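Local structure of mannan endo-1,4-beta-mannosidase (Mytilus edulis, 2C0H) at residues P276-F281 with W311-Y317; D231-M235 with S282-L286; A115-H121 with W191-Y196. The protein hydrolyses internal beta-1,4 linkages in the backbones of mannans, cutting mannotetraose and longer manno-oligosaccharides but not mannotriose or mannobiose. The protein carries 3 engineered substitutions. All coordinates share one frame; numbering follows the deposited sequence.

Interaction 1: P276-F281 with W311-Y317; sequences PFKHSF and WAYTKGY
The indole of Trp311 has Phe277 O over one face, 3.7 Å above its plane and toward the rim, while CG of Lys315 in its own segment covers the centre of the opposite face; His279 O lies at the edge, close to the ring plane. The Tyr317 ring has CB of Phe281 over the centre of one face, a CH-pi contact, and meets His279 O at its edge. The Phe281 ring itself turns an edge toward that phenol in an offset edge-to-face pair, with planes at 84°, and takes Gly316 O over one of its own faces, 3.4 Å from CG of Phe281. Phe277 packs obliquely on the indole, CD1 of Phe277 lying 3.8 Å from CD1 of Trp311.

With CG anti to the backbone N (chi1 -173°), Trp311 leaves the last turn of helix 305-314 and shares one N-H between two carbonyls, both bonds bent: NE1 donates to Pro276 O at 3.0 Å, on a lone pair but tilted from the indole plane, and to His279 O at 3.2 Å, nearly in it. Tyr317 OH donates to the same His279 O at 2.9 Å, whereas the backbone N of His279 is buried without a partner. Beyond them, Phe281 N bonds to Lys315 O at 3.0 Å and nearly straight (167°). Pro276 and Tyr317 also pack against Ile292 and Met290, respectively, on the outside of the TIM barrel, where the loop between strands 260-263 and 290-294 meets the end of helix 305-314.

Trp311 NE1 and Tyr317 OH approach His279 O from opposite faces of its carbonyl plane, so one backbone oxygen ties the loop to both aromatic side chains.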
loop_
_atom_site.group_PDB
_atom_site.type_symbol
_atom_site.label_atom_id
_atom_site.label_comp_id
_atom_site.label_asym_id
_atom_site.label_seq_id
_atom_site.Cartn_x
_atom_site.Cartn_y
_atom_site.Cartn_z
ATOM N N PRO A 276 9.297 -11.212 -7.469
ATOM C CA PRO A 276 10.416 -10.267 -7.466
ATOM C C PRO A 276 11.671 -10.781 -6.774
ATOM O O PRO A 276 12.727 -10.204 -6.968
ATOM C CB PRO A 276 9.868 -9.032 -6.746
ATOM C CG PRO A 276 8.611 -9.444 -6.104
ATOM C CD PRO A 276 8.108 -10.651 -6.796
ATOM N N PHE A 277 11.575 -11.839 -5.974
ATOM C CA PHE A 277 12.797 -12.438 -5.423
ATOM C C PHE A 277 13.521 -13.410 -6.376
ATOM O O PHE A 277 14.571 -13.957 -6.011
ATOM C CB PHE A 277 12.503 -13.106 -4.067
ATOM C CG PHE A 277 12.209 -12.119 -2.961
ATOM C CD1 PHE A 277 13.190 -11.263 -2.464
ATOM C CD2 PHE A 277 10.940 -12.030 -2.401
ATOM C CE1 PHE A 277 12.911 -10.340 -1.464
ATOM C CE2 PHE A 277 10.667 -11.116 -1.387
ATOM C CZ PHE A 277 11.641 -10.263 -0.920
ATOM N N LYS A 278 12.992 -13.615 -7.582
ATOM C CA LYS A 278 13.636 -14.467 -8.604
ATOM C C LYS A 278 14.226 -13.664 -9.767
ATOM O O LYS A 278 14.843 -14.243 -10.681
ATOM C CB LYS A 278 12.637 -15.485 -9.158
ATOM C CG LYS A 278 12.108 -16.497 -8.136
ATOM C CD LYS A 278 13.219 -17.267 -7.417
ATOM C CE LYS A 278 14.125 -18.023 -8.364
ATOM N NZ LYS A 278 15.106 -18.869 -7.606
ATOM N N HIS A 279 14.053 -12.346 -9.725
ATOM C CA HIS A 279 14.478 -11.467 -10.817
ATOM C C HIS A 279 14.896 -10.102 -10.294
ATOM O O HIS A 279 14.487 -9.683 -9.207
ATOM C CB HIS A 279 13.323 -11.250 -11.811
ATOM C CG HIS A 279 12.750 -12.509 -12.374
ATOM N ND1 HIS A 279 13.321 -13.181 -13.431
ATOM C CD2 HIS A 279 11.657 -13.223 -12.018
ATOM C CE1 HIS A 279 12.606 -14.259 -13.700
ATOM N NE2 HIS A 279 11.589 -14.305 -12.857
ATOM N N SER A 280 15.670 -9.391 -11.096
ATOM C CA SER A 280 15.940 -7.982 -10.856
ATOM C C SER A 280 14.736 -7.149 -11.291
ATOM O O SER A 280 13.950 -7.583 -12.139
ATOM C CB SER A 280 17.203 -7.531 -11.598
ATOM O OG SER A 280 18.353 -8.155 -11.025
ATOM N N PHE A 281 14.606 -5.973 -10.682
ATOM C CA PHE A 281 13.542 -5.035 -10.997
ATOM C C PHE A 281 13.412 -4.837 -12.515
ATOM O O PHE A 281 12.296 -4.771 -13.039
ATOM C CB PHE A 281 13.818 -3.710 -10.285
ATOM C CG PHE A 281 12.951 -2.569 -10.731
ATOM C CD1 PHE A 281 11.688 -2.404 -10.224
ATOM C CD2 PHE A 281 13.436 -1.639 -11.638
ATOM C CE1 PHE A 281 10.898 -1.315 -10.621
ATOM C CE2 PHE A 281 12.660 -0.568 -12.042
ATOM C CZ PHE A 281 11.390 -0.419 -11.542
ATOM N N TRP A 311 18.325 -8.458 -1.222
ATOM C CA TRP A 311 17.865 -8.616 -2.611
ATOM C C TRP A 311 17.091 -7.364 -3.024
ATOM O O TRP A 311 17.384 -6.763 -4.066
ATOM C CB TRP A 311 17.005 -9.870 -2.794
ATOM C CG TRP A 311 16.654 -10.138 -4.237
ATOM C CD1 TRP A 311 15.564 -9.672 -4.915
ATOM C CD2 TRP A 311 17.404 -10.918 -5.177
ATOM N NE1 TRP A 311 15.586 -10.118 -6.206
ATOM C CE2 TRP A 311 16.706 -10.882 -6.403
ATOM C CE3 TRP A 311 18.604 -11.629 -5.105
ATOM C CZ2 TRP A 311 17.166 -11.539 -7.546
ATOM C CZ3 TRP A 311 19.053 -12.287 -6.229
ATOM C CH2 TRP A 311 18.343 -12.239 -7.438
ATOM N N ALA A 312 16.140 -6.953 -2.195
ATOM C CA ALA A 312 15.331 -5.761 -2.514
ATOM C C ALA A 312 16.224 -4.548 -2.682
ATOM O O ALA A 312 16.072 -3.776 -3.629
ATOM C CB ALA A 312 14.285 -5.501 -1.446
ATOM N N TYR A 313 17.184 -4.376 -1.778
ATOM C CA TYR A 313 18.021 -3.162 -1.751
ATOM C C TYR A 313 18.962 -3.095 -2.945
ATOM O O TYR A 313 19.163 -2.013 -3.517
ATOM C CB TYR A 313 18.824 -3.127 -0.421
ATOM C CG TYR A 313 19.642 -1.851 -0.186
ATOM C CD1 TYR A 313 19.033 -0.624 0.045
ATOM C CD2 TYR A 313 21.034 -1.878 -0.165
ATOM C CE1 TYR A 313 19.758 0.527 0.250
ATOM C CE2 TYR A 313 21.778 -0.718 0.027
ATOM C CZ TYR A 313 21.144 0.496 0.232
ATOM O OH TYR A 313 21.885 1.668 0.434
ATOM N N THR A 314 19.534 -4.236 -3.338
ATOM C CA THR A 314 20.568 -4.261 -4.377
ATOM C C THR A 314 20.110 -4.576 -5.786
ATOM O O THR A 314 20.884 -4.361 -6.727
ATOM C CB THR A 314 21.702 -5.247 -4.034
ATOM O OG1 THR A 314 21.214 -6.587 -3.999
ATOM C CG2 THR A 314 22.350 -4.883 -2.713
ATOM N N LYS A 315 18.897 -5.093 -5.957
ATOM C CA LYS A 315 18.432 -5.499 -7.280
ATOM C C LYS A 315 17.430 -4.557 -7.938
ATOM O O LYS A 315 16.761 -4.964 -8.886
ATOM C CB LYS A 315 17.893 -6.934 -7.244
ATOM C CG LYS A 315 18.901 -7.959 -6.736
ATOM C CD LYS A 315 20.144 -8.039 -7.612
ATOM C CE LYS A 315 20.943 -9.302 -7.315
ATOM N NZ LYS A 315 22.095 -9.477 -8.230
ATOM N N GLY A 316 17.370 -3.313 -7.465
ATOM C CA GLY A 316 16.685 -2.235 -8.183
ATOM C C GLY A 316 15.338 -1.866 -7.624
ATOM O O GLY A 316 14.635 -1.029 -8.207
ATOM N N TYR A 317 14.932 -2.506 -6.534
ATOM C CA TYR A 317 13.681 -2.145 -5.867
ATOM C C TYR A 317 13.861 -0.914 -4.943
ATOM O O TYR A 317 14.985 -0.507 -4.638
ATOM C CB TYR A 317 13.089 -3.363 -5.137
ATOM C CG TYR A 317 12.900 -4.550 -6.064
ATOM C CD1 TYR A 317 11.753 -4.677 -6.858
ATOM C CD2 TYR A 317 13.885 -5.540 -6.204
ATOM C CE1 TYR A 317 11.587 -5.740 -7.718
ATOM C CE2 TYR A 317 13.717 -6.618 -7.055
ATOM C CZ TYR A 317 12.566 -6.730 -7.821
ATOM O OH TYR A 317 12.398 -7.795 -8.700
#

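Interaction 2: D231-M235 with S282-L286; sequences DTDAM and SNFRL
Thr232 holds OG1 opposite its own backbone N (chi1 -177°), which carries the hydroxyl across to the carbonyl of Phe284, and Met235 bends at its last torsion (chi3 73°) after a straight run, leaving SD beside Asn283 and Phe284. The hydroxyl donates to Phe284 O over 2.8 Å, from a position tilted somewhat out of the carbonyl plane, and lies at the edge of the Phe284 ring. It also accepts from Ala234 N at 3.0 Å, with the N-H pointing well at it (161°), closing an ST turn. The contact thereby joins the loop between strand 221-225 and helix 243-250 to the loop between strands 260-263 and 290-294 of the TIM barrel; the side chain of Asp231 is about 8 Å from that of Trp226, a substrate-binding residue by similarity.

A water adds a second bridge, accepting from Asp233 N at 3.0 Å and donating to Phe284 O at 2.9 Å. Met235 makes a Met-aromatic contact, its SD lying 3.9 Å from CE1 of Phe284 and obliquely to the ring, while OD1 of Asn283 comes within 3.4 Å of SD from across the methionine chain. The same OD1 sits above the Phe284 ring, toward its rim. CB of Ala234 touches Asn283 O and CG of Arg285, and CD2 of Leu286 packs on Asp231 O, which is buried without a polar partner.

A valine in place of Thr232 would probably leave Ala234 N without its acceptor and Phe284 O with the water alone of these two donors, freeing the turn to shift.

Because the hydroxyl is donor to one loop and acceptor within the other, turn geometry and loop-loop bond depend on a single atom, with the water as a second hold on Phe284 O.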
loop_
_atom_site.group_PDB
_atom_site.type_symbol
_atom_site.label_atom_id
_atom_site.label_comp_id
_atom_site.label_asym_id
_atom_site.label_seq_id
_atom_site.Cartn_x
_atom_site.Cartn_y
_atom_site.Cartn_z
ATOM N N ASP A 231 0.706 -7.059 -12.196
ATOM C CA ASP A 231 1.500 -5.822 -12.025
ATOM C C ASP A 231 2.662 -5.679 -13.026
ATOM O O ASP A 231 3.560 -4.864 -12.808
ATOM C CB ASP A 231 2.030 -5.717 -10.569
ATOM C CG ASP A 231 2.109 -4.273 -10.056
ATOM O OD1 ASP A 231 2.872 -3.455 -10.619
ATOM O OD2 ASP A 231 1.426 -3.941 -9.059
ATOM N N THR A 232 2.631 -6.434 -14.125
ATOM C CA THR A 232 3.637 -6.303 -15.200
ATOM C C THR A 232 3.060 -6.690 -16.558
ATOM O O THR A 232 2.224 -7.597 -16.653
ATOM C CB THR A 232 4.925 -7.146 -14.925
ATOM O OG1 THR A 232 5.884 -6.915 -15.965
ATOM C CG2 THR A 232 4.640 -8.635 -14.856
ATOM N N ASP A 233 3.517 -6.006 -17.606
ATOM C CA ASP A 233 3.174 -6.362 -18.972
ATOM C C ASP A 233 4.212 -7.311 -19.599
ATOM O O ASP A 233 4.062 -7.715 -20.750
ATOM C CB ASP A 233 3.015 -5.098 -19.828
ATOM C CG ASP A 233 1.788 -4.272 -19.442
ATOM O OD1 ASP A 233 0.718 -4.859 -19.156
ATOM O OD2 ASP A 233 1.877 -3.023 -19.464
ATOM N N ALA A 234 5.261 -7.653 -18.854
ATOM C CA ALA A 234 6.241 -8.648 -19.291
ATOM C C ALA A 234 5.783 -10.074 -18.963
ATOM O O ALA A 234 4.782 -10.272 -18.275
ATOM C CB ALA A 234 7.585 -8.365 -18.653
ATOM N N MET A 235 6.513 -11.063 -19.483
ATOM C CA MET A 235 6.318 -12.480 -19.142
ATOM C C MET A 235 4.921 -13.049 -19.461
ATOM O O MET A 235 4.508 -14.059 -18.880
ATOM C CB MET A 235 6.648 -12.703 -17.654
ATOM C CG MET A 235 7.958 -12.079 -17.195
ATOM S SD MET A 235 8.295 -12.366 -15.441
ATOM C CE MET A 235 8.736 -14.095 -15.439
ATOM N N SER A 282 14.536 -4.729 -13.215
ATOM C CA SER A 282 14.517 -4.429 -14.659
ATOM C C SER A 282 13.836 -5.498 -15.528
ATOM O O SER A 282 13.401 -5.223 -16.650
ATOM C CB SER A 282 15.932 -4.165 -15.158
ATOM O OG SER A 282 16.758 -5.294 -14.930
ATOM N N ASN A 283 13.729 -6.723 -15.030
ATOM C CA ASN A 283 13.007 -7.794 -15.730
ATOM C C ASN A 283 11.541 -7.468 -16.035
ATOM O O ASN A 283 10.989 -7.963 -17.022
ATOM C CB ASN A 283 13.048 -9.068 -14.875
ATOM C CG ASN A 283 12.256 -10.218 -15.469
ATOM O OD1 ASN A 283 11.178 -10.573 -14.970
ATOM N ND2 ASN A 283 12.786 -10.827 -16.515
ATOM N N PHE A 284 10.928 -6.640 -15.183
ATOM C CA PHE A 284 9.479 -6.404 -15.214
ATOM C C PHE A 284 9.061 -5.233 -16.081
ATOM O O PHE A 284 7.868 -5.016 -16.267
ATOM C CB PHE A 284 8.949 -6.274 -13.782
ATOM C CG PHE A 284 9.163 -7.505 -12.969
ATOM C CD1 PHE A 284 8.440 -8.648 -13.245
ATOM C CD2 PHE A 284 10.094 -7.530 -11.951
ATOM C CE1 PHE A 284 8.635 -9.806 -12.521
ATOM C CE2 PHE A 284 10.295 -8.684 -11.214
ATOM C CZ PHE A 284 9.569 -9.819 -11.494
ATOM N N ARG A 285 10.037 -4.503 -16.611
ATOM C CA ARG A 285 9.804 -3.447 -17.609
ATOM C C ARG A 285 8.850 -2.360 -17.096
ATOM O O ARG A 285 7.949 -1.892 -17.826
ATOM C CB ARG A 285 9.310 -4.035 -18.935
ATOM C CG ARG A 285 10.095 -5.235 -19.484
ATOM C CD ARG A 285 11.597 -5.022 -19.501
ATOM N NE ARG A 285 12.010 -3.848 -20.271
ATOM C CZ ARG A 285 13.251 -3.364 -20.299
ATOM N NH1 ARG A 285 14.221 -3.947 -19.597
ATOM N NH2 ARG A 285 13.528 -2.287 -21.027
ATOM N N LEU A 286 9.069 -1.951 -15.852
ATOM C CA LEU A 286 8.279 -0.899 -15.223
ATOM C C LEU A 286 8.950 0.476 -15.288
ATOM O O LEU A 286 10.179 0.588 -15.312
ATOM C CB LEU A 286 8.016 -1.269 -13.769
ATOM C CG LEU A 286 7.270 -2.590 -13.592
ATOM C CD1 LEU A 286 7.265 -2.997 -12.140
ATOM C CD2 LEU A 286 5.853 -2.494 -14.143
HETATM O O HOH W 1 5.590 -3.906 -17.737
#

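Interaction 3: A115-H121 with W191-Y196; sequences AVKQSTH and WAGHLY
At the rim of the substrate cleft, the loop after barrel strand 106-113 meets the loop after strand 155-162, and Trp191, a substrate-binding residue by similarity with relatives, is tied to the first of them. Its indole NE1 donates to Ala115 O over 2.8 Å (147°), the acceptor being tilted from the ring plane. CG of Trp191 sits between backbone N and carbonyl carbon (chi1 68°), a rotation that turns the NE1 side of the indole to Ala115; CB of Ala115 then lies 4.1 Å from CZ2 of Trp191. The same tryptophan touches Trp226 and the probable proton donor Glu163.

Both loops leave the C-terminal ends of the strands, where family 5 barrels carry their active sites. In 115-121 a type I beta turn from Gln118 to His121 leads into helix 121-129 and faces His121 toward the other loop. NE2 of His121 hydrogen-bonds Tyr196 OH at 2.9 Å, each group lying at the edge of the other's ring. ND1 bonds to Glu69, so the imidazole is held at both nitrogens, while the phenol oxygen has a second partner in Asn125. Beside this bond Leu195 lays CD1 3.8 Å from His121 NE2 and 4.0 Å from CE of Lys117. Between the two hydrogen bonds Ala192 sets its CB against Val116, and Lys117, its chain extended as far as CE, lays CD 3.7 Å from Ala192 O.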
loop_
_atom_site.group_PDB
_atom_site.type_symbol
_atom_site.label_atom_id
_atom_site.label_comp_id
_atom_site.label_asym_id
_atom_site.label_seq_id
_atom_site.Cartn_x
_atom_site.Cartn_y
_atom_site.Cartn_z
ATOM N N ALA A 115 -8.769 -8.402 0.485
ATOM C CA ALA A 115 -8.276 -9.777 0.707
ATOM C C ALA A 115 -9.246 -10.674 1.478
ATOM O O ALA A 115 -9.086 -11.900 1.506
ATOM C CB ALA A 115 -6.927 -9.742 1.423
ATOM N N VAL A 116 -10.237 -10.070 2.114
ATOM C CA VAL A 116 -11.214 -10.804 2.894
ATOM C C VAL A 116 -12.545 -10.087 2.773
ATOM O O VAL A 116 -12.588 -8.868 2.644
ATOM C CB VAL A 116 -10.764 -10.963 4.362
ATOM C CG1 VAL A 116 -10.862 -9.656 5.130
ATOM C CG2 VAL A 116 -11.563 -12.092 5.045
ATOM N N LYS A 117 -13.613 -10.868 2.779
ATOM C CA LYS A 117 -14.965 -10.367 2.662
ATOM C C LYS A 117 -15.694 -10.736 3.956
ATOM O O LYS A 117 -15.971 -11.916 4.188
ATOM C CB LYS A 117 -15.622 -11.018 1.442
ATOM C CG LYS A 117 -17.018 -10.542 1.106
ATOM C CD LYS A 117 -17.540 -11.238 -0.138
ATOM C CE LYS A 117 -18.919 -10.718 -0.552
ATOM N NZ LYS A 117 -20.013 -11.257 0.298
ATOM N N GLN A 118 -15.975 -9.739 4.796
ATOM C CA GLN A 118 -16.656 -9.942 6.084
ATOM C C GLN A 118 -18.002 -9.195 6.136
ATOM O O GLN A 118 -18.525 -8.799 5.091
ATOM C CB GLN A 118 -15.726 -9.550 7.237
ATOM C CG GLN A 118 -14.342 -10.178 7.102
ATOM C CD GLN A 118 -13.546 -10.158 8.382
ATOM O OE1 GLN A 118 -13.130 -9.102 8.859
ATOM N NE2 GLN A 118 -13.309 -11.341 8.945
ATOM N N SER A 119 -18.562 -9.024 7.332
ATOM C CA SER A 119 -19.968 -8.622 7.485
ATOM C C SER A 119 -20.317 -7.189 7.098
ATOM O O SER A 119 -21.497 -6.897 6.860
ATOM C CB SER A 119 -20.455 -8.881 8.918
ATOM O OG SER A 119 -19.788 -8.059 9.852
ATOM N N THR A 120 -19.331 -6.300 7.027
ATOM C CA THR A 120 -19.617 -4.944 6.551
ATOM C C THR A 120 -19.149 -4.739 5.109
ATOM O O THR A 120 -19.042 -3.601 4.654
ATOM C CB THR A 120 -19.023 -3.850 7.473
ATOM O OG1 THR A 120 -17.589 -3.820 7.357
ATOM C CG2 THR A 120 -19.401 -4.099 8.917
ATOM N N HIS A 121 -18.895 -5.824 4.379
ATOM C CA HIS A 121 -18.403 -5.705 2.995
ATOM C C HIS A 121 -19.322 -4.882 2.111
ATOM O O HIS A 121 -18.845 -4.221 1.190
ATOM C CB HIS A 121 -18.158 -7.047 2.304
ATOM C CG HIS A 121 -17.532 -6.891 0.954
ATOM N ND1 HIS A 121 -16.227 -6.482 0.798
ATOM C CD2 HIS A 121 -18.046 -6.997 -0.295
ATOM C CE1 HIS A 121 -15.951 -6.377 -0.491
ATOM N NE2 HIS A 121 -17.039 -6.680 -1.175
ATOM N N TRP A 191 -10.067 -15.235 -4.759
ATOM C CA TRP A 191 -10.296 -16.121 -3.601
ATOM C C TRP A 191 -11.386 -15.684 -2.626
ATOM O O TRP A 191 -11.995 -16.533 -1.966
ATOM C CB TRP A 191 -8.997 -16.359 -2.809
ATOM C CG TRP A 191 -8.446 -15.155 -2.092
ATOM C CD1 TRP A 191 -8.741 -14.733 -0.822
ATOM C CD2 TRP A 191 -7.491 -14.215 -2.606
ATOM N NE1 TRP A 191 -8.032 -13.597 -0.518
ATOM C CE2 TRP A 191 -7.264 -13.253 -1.597
ATOM C CE3 TRP A 191 -6.807 -14.095 -3.822
ATOM C CZ2 TRP A 191 -6.371 -12.183 -1.761
ATOM C CZ3 TRP A 191 -5.924 -13.030 -3.987
ATOM C CH2 TRP A 191 -5.720 -12.089 -2.966
ATOM N N ALA A 192 -11.627 -14.383 -2.503
ATOM C CA ALA A 192 -12.663 -13.872 -1.596
ATOM C C ALA A 192 -14.017 -13.744 -2.296
ATOM O O ALA A 192 -15.024 -13.479 -1.636
ATOM C CB ALA A 192 -12.238 -12.546 -0.997
ATOM N N GLY A 193 -14.027 -13.931 -3.615
ATOM C CA GLY A 193 -15.248 -13.882 -4.441
ATOM C C GLY A 193 -14.950 -13.350 -5.829
ATOM O O GLY A 193 -14.066 -12.520 -5.989
ATOM N N HIS A 194 -15.671 -13.823 -6.839
ATOM C CA HIS A 194 -15.519 -13.324 -8.208
ATOM C C HIS A 194 -16.477 -12.138 -8.364
ATOM O O HIS A 194 -17.530 -12.261 -9.012
ATOM C CB HIS A 194 -15.829 -14.421 -9.235
ATOM C CG HIS A 194 -14.832 -15.544 -9.252
ATOM N ND1 HIS A 194 -14.810 -16.515 -10.231
ATOM C CD2 HIS A 194 -13.805 -15.832 -8.416
ATOM C CE1 HIS A 194 -13.826 -17.367 -9.982
ATOM N NE2 HIS A 194 -13.202 -16.974 -8.887
ATOM N N LEU A 195 -16.107 -10.997 -7.781
ATOM C CA LEU A 195 -17.045 -9.877 -7.579
ATOM C C LEU A 195 -16.933 -8.756 -8.599
ATOM O O LEU A 195 -17.953 -8.257 -9.066
ATOM C CB LEU A 195 -16.881 -9.268 -6.190
ATOM C CG LEU A 195 -16.923 -10.237 -5.007
ATOM C CD1 LEU A 195 -16.828 -9.459 -3.705
ATOM C CD2 LEU A 195 -18.165 -11.077 -5.065
ATOM N N TYR A 196 -15.706 -8.352 -8.917
ATOM C CA TYR A 196 -15.457 -7.113 -9.665
ATOM C C TYR A 196 -14.649 -7.361 -10.924
ATOM O O TYR A 196 -13.730 -8.173 -10.940
ATOM C CB TYR A 196 -14.740 -6.081 -8.780
ATOM C CG TYR A 196 -15.423 -5.893 -7.444
ATOM C CD1 TYR A 196 -16.763 -5.513 -7.374
ATOM C CD2 TYR A 196 -14.762 -6.131 -6.257
ATOM C CE1 TYR A 196 -17.412 -5.364 -6.160
ATOM C CE2 TYR A 196 -15.402 -5.994 -5.042
ATOM C CZ TYR A 196 -16.733 -5.604 -4.992
ATOM O OH TYR A 196 -17.372 -5.471 -3.783
#

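How the interactions relate
Along the chain interaction 3 closes before the other two open, and interactions 1 and 2 interlock, their segments alternating. Those two are neighbours, with centres 12 Å apart, and they touch: Tyr317 OH lies 3.4 Å from Phe284 CE2, and His279 packs on Met235 and Phe284. Residues 276-281 and 282-286 are consecutive parts of the loop between strands 260-263 and 290-294, so this one long excursion is tied down as a unit, to the end of helix 305-314 and to the loop after strand 221-225. Interaction 3, about 31 and 28 Å away between centres, instead ties together substrate-cleft loops following strands 106-113 and 155-162 of the same barrel.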